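Local coordinates for BRIC1 (Synthetic construct, PDB 6FF6), which is a computationally designed, all-helical protein built to test an interface-driven route to a novel, corrugated repeat architecture, with no known natural function, at residues 95-99 and 100-104; 47-51 and 52-56; 199-202 and 203-207. All blocks are in the same frame, centred on the assembly; numbering follows the deposited sequence.

Interaction 1: 95-99 and 100-104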
ATOM      1  N   MET A  95      23.711 -25.660   8.297  1.00128.80           N
ATOM      2  CA  MET A  95      23.297 -25.284   9.649  1.00125.30           C
ATOM      3  C   MET A  95      23.154 -26.494  10.585  1.00128.48           C
ATOM      4  O   MET A  95      22.539 -27.506  10.222  1.00127.21           O
ATOM      5  CB  MET A  95      21.994 -24.467   9.627  1.00122.04           C
ATOM      6  CG  MET A  95      21.793 -23.595  10.881  1.00124.03           C
ATOM      7  SD  MET A  95      20.252 -22.628  10.843  1.00122.06           S
ATOM      8  CE  MET A  95      20.554 -21.518  12.133  1.00119.94           C
ATOM      9  N   GLN A  96      23.720 -26.373  11.799  1.00125.15           N
ATOM     10  CA  GLN A  96      23.575 -27.391  12.834  1.00125.76           C
ATOM     11  C   GLN A  96      22.260 -27.076  13.540  1.00122.35           C
ATOM     12  O   GLN A  96      22.142 -26.009  14.129  1.00121.94           O
ATOM     13  CB  GLN A  96      24.743 -27.344  13.846  1.00132.57           C
ATOM     14  CG  GLN A  96      24.668 -28.421  14.948  1.00149.76           C
ATOM     15  CD  GLN A  96      25.228 -27.956  16.280  1.00165.47           C
ATOM     16  OE1 GLN A  96      26.448 -27.909  16.490  1.00161.89           O
ATOM     17  NE2 GLN A  96      24.345 -27.614  17.217  1.00153.43           N
ATOM     18  N   LEU A  97      21.274 -27.979  13.467  1.00113.50           N
ATOM     19  CA  LEU A  97      19.986 -27.792  14.138  1.00108.77           C
ATOM     20  C   LEU A  97      20.090 -28.087  15.635  1.00113.56           C
ATOM     21  O   LEU A  97      20.957 -28.855  16.066  1.00119.11           O
ATOM     22  CB  LEU A  97      18.930 -28.708  13.497  1.00106.88           C
ATOM     23  CG  LEU A  97      17.623 -28.048  13.054  1.00106.78           C
ATOM     24  CD1 LEU A  97      17.837 -27.109  11.859  1.00103.63           C
ATOM     25  CD2 LEU A  97      16.589 -29.099  12.700  1.00108.78           C
ATOM     26  N   ASN A  98      19.208 -27.473  16.420  1.00105.50           N
ATOM     27  CA  ASN A  98      19.073 -27.667  17.864  1.00107.57           C
ATOM     28  C   ASN A  98      17.744 -27.053  18.268  1.00107.93           C
ATOM     29  O   ASN A  98      17.073 -26.468  17.414  1.00104.16           O
ATOM     30  CB  ASN A  98      20.260 -27.085  18.667  1.00111.75           C
ATOM     31  CG  ASN A  98      20.480 -25.601  18.518  1.00137.42           C
ATOM     32  OD1 ASN A  98      19.540 -24.797  18.492  1.00130.02           O
ATOM     33  ND2 ASN A  98      21.742 -25.199  18.428  1.00130.82           N
ATOM     34  N   THR A  99      17.359 -27.161  19.548  1.00106.37           N
ATOM     35  CA  THR A  99      16.081 -26.628  20.039  1.00104.36           C
ATOM     36  C   THR A  99      15.937 -25.124  19.796  1.00105.44           C
ATOM     37  O   THR A  99      14.885 -24.695  19.323  1.00102.07           O
ATOM     38  CB  THR A  99      15.853 -27.021  21.511  1.00118.44           C
ATOM     39  OG1 THR A  99      15.810 -28.454  21.603  1.00122.31           O
ATOM     40  CG2 THR A  99      14.556 -26.423  22.103  1.00114.79           C
ATOM     41  N   ASP A 100      16.993 -24.339  20.094  1.00103.45           N
ATOM     42  CA  ASP A 100      17.006 -22.876  19.931  1.00101.10           C
ATOM     43  C   ASP A 100      16.706 -22.475  18.477  1.00 96.05           C
ATOM     44  O   ASP A 100      15.884 -21.590  18.246  1.00 92.77           O
ATOM     45  CB  ASP A 100      18.357 -22.245  20.381  1.00107.40           C
ATOM     46  CG  ASP A 100      19.014 -22.758  21.667  1.00132.61           C
ATOM     47  OD1 ASP A 100      19.376 -23.966  21.722  1.00136.12           O
ATOM     48  OD2 ASP A 100      19.244 -21.939  22.581  1.00144.39           O
ATOM     49  N   ILE A 101      17.376 -23.134  17.516  1.00 89.79           N
ATOM     50  CA  ILE A 101      17.243 -22.894  16.082  1.00 85.83           C
ATOM     51  C   ILE A 101      15.858 -23.219  15.618  1.00 88.00           C
ATOM     52  O   ILE A 101      15.265 -22.426  14.892  1.00 85.55           O
ATOM     53  CB  ILE A 101      18.358 -23.618  15.301  1.00 90.21           C
ATOM     54  CG1 ILE A 101      19.673 -22.847  15.522  1.00 94.76           C
ATOM     55  CG2 ILE A 101      18.037 -23.723  13.814  1.00 85.67           C
ATOM     56  CD1 ILE A 101      20.918 -23.628  15.379  1.00115.33           C
ATOM     57  N   ILE A 102      15.306 -24.329  16.110  1.00 86.00           N
ATOM     58  CA  ILE A 102      13.935 -24.716  15.795  1.00 84.27           C
ATOM     59  C   ILE A 102      12.939 -23.658  16.332  1.00 89.28           C
ATOM     60  O   ILE A 102      11.983 -23.313  15.633  1.00 88.41           O
ATOM     61  CB  ILE A 102      13.643 -26.175  16.245  1.00 88.90           C
ATOM     62  CG1 ILE A 102      14.489 -27.162  15.384  1.00 89.88           C
ATOM     63  CG2 ILE A 102      12.157 -26.506  16.103  1.00 87.47           C
ATOM     64  CD1 ILE A 102      14.598 -28.608  15.865  1.00101.55           C
ATOM     65  N   ASN A 103      13.203 -23.097  17.522  1.00 87.02           N
ATOM     66  CA  ASN A 103      12.357 -22.045  18.084  1.00 86.69           C
ATOM     67  C   ASN A 103      12.414 -20.793  17.233  1.00 89.49           C
ATOM     68  O   ASN A 103      11.384 -20.124  17.070  1.00 88.64           O
ATOM     69  CB  ASN A 103      12.745 -21.718  19.513  1.00 90.76           C
ATOM     70  CG  ASN A 103      12.343 -22.770  20.502  1.00122.46           C
ATOM     71  OD1 ASN A 103      11.373 -23.516  20.299  1.00117.78           O
ATOM     72  ND2 ASN A 103      13.077 -22.841  21.605  1.00119.92           N
ATOM     73  N   LEU A 104      13.606 -20.485  16.672  1.00 84.93           N
ATOM     74  CA  LEU A 104      13.800 -19.350  15.773  1.00 83.38           C
ATOM     75  C   LEU A 104      12.961 -19.557  14.499  1.00 85.46           C
ATOM     76  O   LEU A 104      12.314 -18.615  14.037  1.00 85.01           O
ATOM     77  CB  LEU A 104      15.270 -19.235  15.385  1.00 85.26           C
ATOM     78  CG  LEU A 104      15.949 -17.938  15.669  1.00 92.91           C
ATOM     79  CD1 LEU A 104      17.440 -18.117  15.570  1.00 96.76           C
ATOM     80  CD2 LEU A 104      15.487 -16.850  14.712  1.00 93.97           C
TER
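Asn98 and Ile101 meet at the start of helix 99-121, where the asparagine folds back over the first turn. Its CG is tucked between the backbone N and the carbonyl carbon (chi1 60°), the crowded position, and this directs OD1 at the amide of Ile101, in the first turn of the helix, where the usual i-to-i+4 carbonyl partners run out. OD1 accepts from Ile101 N at 2.9 Å in a nearly straight bond that runs close to the C=O axis. The other arm of the amide meets the end of the isoleucine: Asn98 ND2 is 3.5 Å from Ile101 CD1, the two side chains crossing at about a right angle. Asp100 stands on the outer side, its carboxylate plane turned 71° from the amide, with Asp100 OD1 3.3 Å from Asn98 OD1; both are acceptors, so the approach is no hydrogen bond and is probably mildly unfavourable. Asn98 is thus a classical N-cap, and the helix proper follows at once, Asn98 O accepting from Ile102 N at 3.1 Å and Thr99 O from Asn103 N at 2.9 Å. A hydrophobic staple accompanies the cap: Leu97, just before it, and Ile102, four residues after it, cross at about a right angle with Leu97 CD2 3.8 Å from Ile102 CD1. The other methyl of the leucine, CD1, leans obliquely toward the CG2 branch of Ile101. That branch also receives Met95, whose chain is extended, CG anti to the backbone N (chi1 -158°), and reaches across the turn tip to tip, bringing Met95 CE to 3.7 Å from Ile101 CG2. Met95 also touches Phe89 of helix 74-92, and Leu147 of the second subunit packs on it.

Interaction 2: 47-51 and 52-56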
ATOM      1  N   GLU A  47      18.365 -33.518  16.878  1.00138.80           N
ATOM      2  CA  GLU A  47      19.630 -34.222  16.750  1.00144.72           C
ATOM      3  C   GLU A  47      19.865 -34.764  15.339  1.00152.50           C
ATOM      4  O   GLU A  47      20.992 -34.692  14.839  1.00154.40           O
ATOM      5  CB  GLU A  47      19.730 -35.327  17.800  1.00152.09           C
ATOM      6  CG  GLU A  47      19.837 -34.789  19.216  1.00162.25           C
ATOM      7  CD  GLU A  47      20.443 -35.751  20.217  1.00184.19           C
ATOM      8  OE1 GLU A  47      21.443 -36.421  19.871  1.00176.32           O
ATOM      9  OE2 GLU A  47      19.928 -35.825  21.355  1.00178.06           O
ATOM     10  N   SER A  48      18.810 -35.310  14.705  1.00149.45           N
ATOM     11  CA  SER A  48      18.881 -35.890  13.363  1.00150.10           C
ATOM     12  C   SER A  48      17.632 -35.507  12.572  1.00150.71           C
ATOM     13  O   SER A  48      16.691 -36.306  12.489  1.00151.74           O
ATOM     14  CB  SER A  48      19.032 -37.410  13.442  1.00159.82           C
ATOM     15  OG  SER A  48      20.388 -37.828  13.427  1.00172.42           O
ATOM     16  N   PRO A  49      17.584 -34.273  12.011  1.00143.25           N
ATOM     17  CA  PRO A  49      16.376 -33.853  11.275  1.00139.16           C
ATOM     18  C   PRO A  49      16.198 -34.564   9.951  1.00143.67           C
ATOM     19  O   PRO A  49      17.162 -35.004   9.312  1.00144.97           O
ATOM     20  CB  PRO A  49      16.567 -32.354  11.085  1.00136.69           C
ATOM     21  CG  PRO A  49      18.043 -32.173  11.089  1.00143.53           C
ATOM     22  CD  PRO A  49      18.599 -33.200  12.042  1.00143.69           C
ATOM     23  N   ASP A  50      14.940 -34.688   9.563  1.00138.90           N
ATOM     24  CA  ASP A  50      14.586 -35.334   8.322  1.00139.65           C
ATOM     25  C   ASP A  50      14.620 -34.270   7.228  1.00137.48           C
ATOM     26  O   ASP A  50      13.936 -33.238   7.324  1.00132.18           O
ATOM     27  CB  ASP A  50      13.203 -36.006   8.456  1.00142.78           C
ATOM     28  CG  ASP A  50      12.723 -36.855   7.288  1.00152.53           C
ATOM     29  OD1 ASP A  50      13.456 -36.950   6.273  1.00153.66           O
ATOM     30  OD2 ASP A  50      11.612 -37.420   7.386  1.00158.30           O
ATOM     31  N   ALA A  51      15.463 -34.528   6.204  1.00134.42           N
ATOM     32  CA  ALA A  51      15.627 -33.672   5.030  1.00131.31           C
ATOM     33  C   ALA A  51      14.296 -33.538   4.284  1.00131.38           C
ATOM     34  O   ALA A  51      14.066 -32.511   3.652  1.00128.82           O
ATOM     35  CB  ALA A  51      16.685 -34.245   4.106  1.00135.79           C
ATOM     36  N   GLU A  52      13.415 -34.563   4.381  1.00127.58           N
ATOM     37  CA  GLU A  52      12.080 -34.576   3.768  1.00125.42           C
ATOM     38  C   GLU A  52      11.155 -33.538   4.425  1.00119.76           C
ATOM     39  O   GLU A  52      10.457 -32.819   3.702  1.00116.05           O
ATOM     40  CB  GLU A  52      11.460 -35.984   3.785  1.00131.19           C
ATOM     41  CG  GLU A  52      11.150 -36.537   2.401  1.00144.79           C
ATOM     42  CD  GLU A  52      11.771 -37.884   2.076  1.00172.87           C
ATOM     43  OE1 GLU A  52      11.530 -38.851   2.837  1.00176.33           O
ATOM     44  OE2 GLU A  52      12.489 -37.978   1.053  1.00165.82           O
ATOM     45  N   GLN A  53      11.182 -33.431   5.781  1.00113.39           N
ATOM     46  CA  GLN A  53      10.402 -32.418   6.537  1.00108.83           C
ATOM     47  C   GLN A  53      10.963 -31.038   6.272  1.00104.39           C
ATOM     48  O   GLN A  53      10.192 -30.090   6.121  1.00102.48           O
ATOM     49  CB  GLN A  53      10.388 -32.703   8.050  1.00111.02           C
ATOM     50  CG  GLN A  53       9.581 -33.961   8.431  1.00133.47           C
ATOM     51  CD  GLN A  53       9.921 -34.570   9.786  1.00158.53           C
ATOM     52  OE1 GLN A  53      11.020 -34.410  10.348  1.00151.34           O
ATOM     53  NE2 GLN A  53       8.979 -35.318  10.336  1.00159.57           N
ATOM     54  N   LEU A  54      12.307 -30.936   6.151  1.00 98.24           N
ATOM     55  CA  LEU A  54      12.986 -29.677   5.826  1.00 95.57           C
ATOM     56  C   LEU A  54      12.603 -29.199   4.452  1.00 95.29           C
ATOM     57  O   LEU A  54      12.340 -28.014   4.275  1.00 93.60           O
ATOM     58  CB  LEU A  54      14.505 -29.781   5.975  1.00 97.53           C
ATOM     59  CG  LEU A  54      14.991 -29.969   7.408  1.00103.65           C
ATOM     60  CD1 LEU A  54      16.364 -30.583   7.449  1.00108.54           C
ATOM     61  CD2 LEU A  54      14.928 -28.689   8.192  1.00100.21           C
ATOM     62  N   ASN A  55      12.497 -30.132   3.505  1.00 91.59           N
ATOM     63  CA  ASN A  55      12.076 -29.876   2.133  1.00 91.18           C
ATOM     64  C   ASN A  55      10.646 -29.435   2.074  1.00 92.16           C
ATOM     65  O   ASN A  55      10.345 -28.535   1.296  1.00 90.80           O
ATOM     66  CB  ASN A  55      12.304 -31.081   1.246  1.00 92.98           C
ATOM     67  CG  ASN A  55      13.683 -31.108   0.653  1.00106.32           C
ATOM     68  OD1 ASN A  55      14.438 -30.125   0.685  1.00103.81           O
ATOM     69  ND2 ASN A  55      14.036 -32.231   0.077  1.00 95.59           N
ATOM     70  N   ALA A  56       9.777 -30.023   2.920  1.00 88.58           N
ATOM     71  CA  ALA A  56       8.361 -29.648   3.036  1.00 87.71           C
ATOM     72  C   ALA A  56       8.222 -28.213   3.517  1.00 88.91           C
ATOM     73  O   ALA A  56       7.474 -27.446   2.917  1.00 90.05           O
ATOM     74  CB  ALA A  56       7.631 -30.589   3.982  1.00 89.77           C
TER
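Asp50 caps helix 51-71 by reaching forward to Glu52, and its side chain can be traced outward from the backbone. CB lies beside the end of the Gln53 side chain, which crosses the aspartate at about a right angle. The next atom, CG, stands anti to the backbone N (chi1 -174°), a setting that swings the carboxylate alongside the first helical turn; Asp50 CG is 3.8 Å from Glu52 CB. At the tip the two oxygens differ in what they meet. Asp50 OD1 accepts from Glu52 N at 3.0 Å, the donor arriving from above the carboxylate plane, 62° out of it. This closes an Asx turn, the bond from a side-chain oxygen to the amide two residues on. Asp50 OD2 makes only a looser approach, 3.9 Å from Glu52 CB. The Glu52 chain, bent at chi2, leads its own carboxylate away, yet Asp50 OD1 and Glu52 OE1 remain 4.4 Å apart, a like-charge proximity that the positive end of the helix dipole would probably offset in part. The backbone joins in: Asp50 O accepts from Leu54 N at 3.1 Å, and one residue on, Ala51 O accepts from Asn55 N at 2.9 Å. A hydrophobic staple brackets the cap, with Pro49 CB 4.0 Å from Leu54 CD1. The polar end of Asn55 turns to helix 74-92, where its OD1 is hydrogen-bonded to Arg91. Coming out of the loop that follows helix 23-42, this turn lies at the surface; Leu54 carries it inward, packing on Leu44 in that loop and on Ala90 and Arg91 of helix 74-92.

Interaction 3: 199-202 and 203-207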
ATOM      1  N   MET A 199     -26.820   3.247 -27.570  1.00168.87           N
ATOM      2  CA  MET A 199     -28.092   3.512 -26.903  1.00166.27           C
ATOM      3  C   MET A 199     -28.501   4.978 -26.878  1.00167.99           C
ATOM      4  O   MET A 199     -27.714   5.855 -26.500  1.00165.86           O
ATOM      5  CB  MET A 199     -28.094   2.939 -25.486  1.00163.99           C
ATOM      6  CG  MET A 199     -28.224   1.450 -25.450  1.00167.83           C
ATOM      7  SD  MET A 199     -28.100   0.878 -23.747  1.00167.28           S
ATOM      8  CE  MET A 199     -28.139  -0.903 -23.996  1.00164.77           C
ATOM      9  N   GLN A 200     -29.771   5.220 -27.244  1.00165.09           N
ATOM     10  CA  GLN A 200     -30.420   6.533 -27.250  1.00165.61           C
ATOM     11  C   GLN A 200     -30.896   6.890 -25.837  1.00162.00           C
ATOM     12  O   GLN A 200     -31.565   6.082 -25.185  1.00159.54           O
ATOM     13  CB  GLN A 200     -31.575   6.602 -28.292  1.00171.95           C
ATOM     14  CG  GLN A 200     -32.551   5.398 -28.304  1.00186.53           C
ATOM     15  CD  GLN A 200     -33.453   5.296 -29.527  1.00200.96           C
ATOM     16  OE1 GLN A 200     -33.415   6.113 -30.463  1.00197.05           O
ATOM     17  NE2 GLN A 200     -34.293   4.268 -29.547  1.00192.96           N
ATOM     18  N   LEU A 201     -30.516   8.081 -25.354  1.00154.86           N
ATOM     19  CA  LEU A 201     -30.875   8.546 -24.015  1.00150.25           C
ATOM     20  C   LEU A 201     -32.026   9.535 -24.061  1.00153.24           C
ATOM     21  O   LEU A 201     -32.168  10.241 -25.055  1.00157.31           O
ATOM     22  CB  LEU A 201     -29.656   9.186 -23.318  1.00148.05           C
ATOM     23  CG  LEU A 201     -28.369   8.344 -23.187  1.00150.98           C
ATOM     24  CD1 LEU A 201     -27.224   9.188 -22.666  1.00150.37           C
ATOM     25  CD2 LEU A 201     -28.575   7.148 -22.276  1.00150.18           C
ATOM     26  N   ASN A 202     -32.837   9.595 -22.983  1.00145.66           N
ATOM     27  CA  ASN A 202     -33.990  10.503 -22.828  1.00147.30           C
ATOM     28  C   ASN A 202     -34.160  10.934 -21.356  1.00146.76           C
ATOM     29  O   ASN A 202     -33.368  10.501 -20.518  1.00143.07           O
ATOM     30  CB  ASN A 202     -35.289   9.870 -23.388  1.00149.92           C
ATOM     31  CG  ASN A 202     -35.744   8.591 -22.714  1.00167.59           C
ATOM     32  OD1 ASN A 202     -35.770   8.459 -21.485  1.00161.00           O
ATOM     33  ND2 ASN A 202     -36.139   7.619 -23.510  1.00157.49           N
ATOM     34  N   THR A 203     -35.196  11.751 -21.028  1.00143.76           N
ATOM     35  CA  THR A 203     -35.428  12.207 -19.647  1.00141.13           C
ATOM     36  C   THR A 203     -35.666  11.049 -18.686  1.00142.81           C
ATOM     37  O   THR A 203     -35.059  11.044 -17.611  1.00139.19           O
ATOM     38  CB  THR A 203     -36.532  13.267 -19.553  1.00145.40           C
ATOM     39  OG1 THR A 203     -36.175  14.370 -20.378  1.00150.72           O
ATOM     40  CG2 THR A 203     -36.741  13.786 -18.125  1.00136.79           C
ATOM     41  N   ASP A 204     -36.538  10.082 -19.063  1.00140.73           N
ATOM     42  CA  ASP A 204     -36.857   8.911 -18.239  1.00138.25           C
ATOM     43  C   ASP A 204     -35.576   8.121 -17.862  1.00136.16           C
ATOM     44  O   ASP A 204     -35.377   7.820 -16.686  1.00132.68           O
ATOM     45  CB  ASP A 204     -37.865   7.977 -18.950  1.00143.21           C
ATOM     46  CG  ASP A 204     -39.218   8.576 -19.328  1.00165.91           C
ATOM     47  OD1 ASP A 204     -39.243   9.516 -20.159  1.00170.80           O
ATOM     48  OD2 ASP A 204     -40.257   8.060 -18.843  1.00174.18           O
ATOM     49  N   ILE A 205     -34.723   7.808 -18.868  1.00131.56           N
ATOM     50  CA  ILE A 205     -33.458   7.083 -18.715  1.00128.11           C
ATOM     51  C   ILE A 205     -32.526   7.830 -17.745  1.00129.24           C
ATOM     52  O   ILE A 205     -32.001   7.219 -16.812  1.00126.12           O
ATOM     53  CB  ILE A 205     -32.795   6.804 -20.101  1.00132.65           C
ATOM     54  CG1 ILE A 205     -33.656   5.821 -20.921  1.00134.80           C
ATOM     55  CG2 ILE A 205     -31.337   6.304 -19.959  1.00129.49           C
ATOM     56  CD1 ILE A 205     -33.362   5.726 -22.434  1.00147.50           C
ATOM     57  N   ILE A 206     -32.367   9.147 -17.944  1.00126.75           N
ATOM     58  CA  ILE A 206     -31.541   9.998 -17.082  1.00124.98           C
ATOM     59  C   ILE A 206     -32.048   9.975 -15.632  1.00128.24           C
ATOM     60  O   ILE A 206     -31.239   9.846 -14.704  1.00126.34           O
ATOM     61  CB  ILE A 206     -31.392  11.425 -17.666  1.00130.54           C
ATOM     62  CG1 ILE A 206     -30.557  11.378 -18.967  1.00132.54           C
ATOM     63  CG2 ILE A 206     -30.773  12.408 -16.646  1.00128.74           C
ATOM     64  CD1 ILE A 206     -30.757  12.549 -19.873  1.00145.71           C
ATOM     65  N   ASN A 207     -33.372  10.063 -15.440  1.00125.73           N
ATOM     66  CA  ASN A 207     -33.985   9.997 -14.112  1.00124.12           C
ATOM     67  C   ASN A 207     -33.815   8.628 -13.468  1.00122.65           C
ATOM     68  O   ASN A 207     -33.824   8.531 -12.238  1.00121.04           O
ATOM     69  CB  ASN A 207     -35.459  10.374 -14.179  1.00128.59           C
ATOM     70  CG  ASN A 207     -35.672  11.851 -14.350  1.00132.06           C
ATOM     71  OD1 ASN A 207     -34.780  12.669 -14.069  1.00115.60           O
ATOM     72  ND2 ASN A 207     -36.863  12.214 -14.806  1.00119.15           N
TER
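The N-cap of helix 203-224 is made by Asn202, which reaches over the first turn to Ile205. With CG set between the backbone N and the carbonyl carbon (chi1 62°), OD1 comes round to the amide of Ile205, and Asn202 OD1 accepts from Ile205 N at 2.9 Å, the donor tilted 24° from the carbonyl plane. The main chain adds a second link, Asn202 O accepting from Ile206 N at 3.1 Å. Ile205 answers with both branches. Its CD1 end lies against the amide, 3.5 Å from Asn202 ND2, whereas Ile205 CG2 meets Leu201 CD2 at 3.7 Å, the leucine crossing at about a right angle. In place of Ile205, an alanine would keep the amide that OD1 grips but would probably leave Leu201 CD2 without its partner and open a gap beside Asn202 ND2. Leu201 also rests on Ala194 of helix 178-196, joining the turn to the preceding helix. An asparagine just before a helix, its side-chain oxygen taking the amide three residues on, is the classical N-cap; here it starts a helix in a region of Hpt-like sequence.

In the fold
The three sites illustrate one principle, the capping of a helix by the residue just before it: an asparagine taking the amide three residues on (interactions 1 and 3) or an aspartate taking the one two residues on (interaction 2). Interactions 1 and 2 lie at the same end of the first Hpt-like region, their centres 12 Å apart, and join where Leu97 CD2 packs 3.6 Å from Pro49 CB, so that two staples share one apolar patch. Interaction 3 belongs to the second such region, across the chain's centre, about 71 Å from interaction 1 between centres. Yet residues 199-207 repeat the sequence of 95-103 exactly, though Leu201 meets only the first isoleucine and Leu97 both.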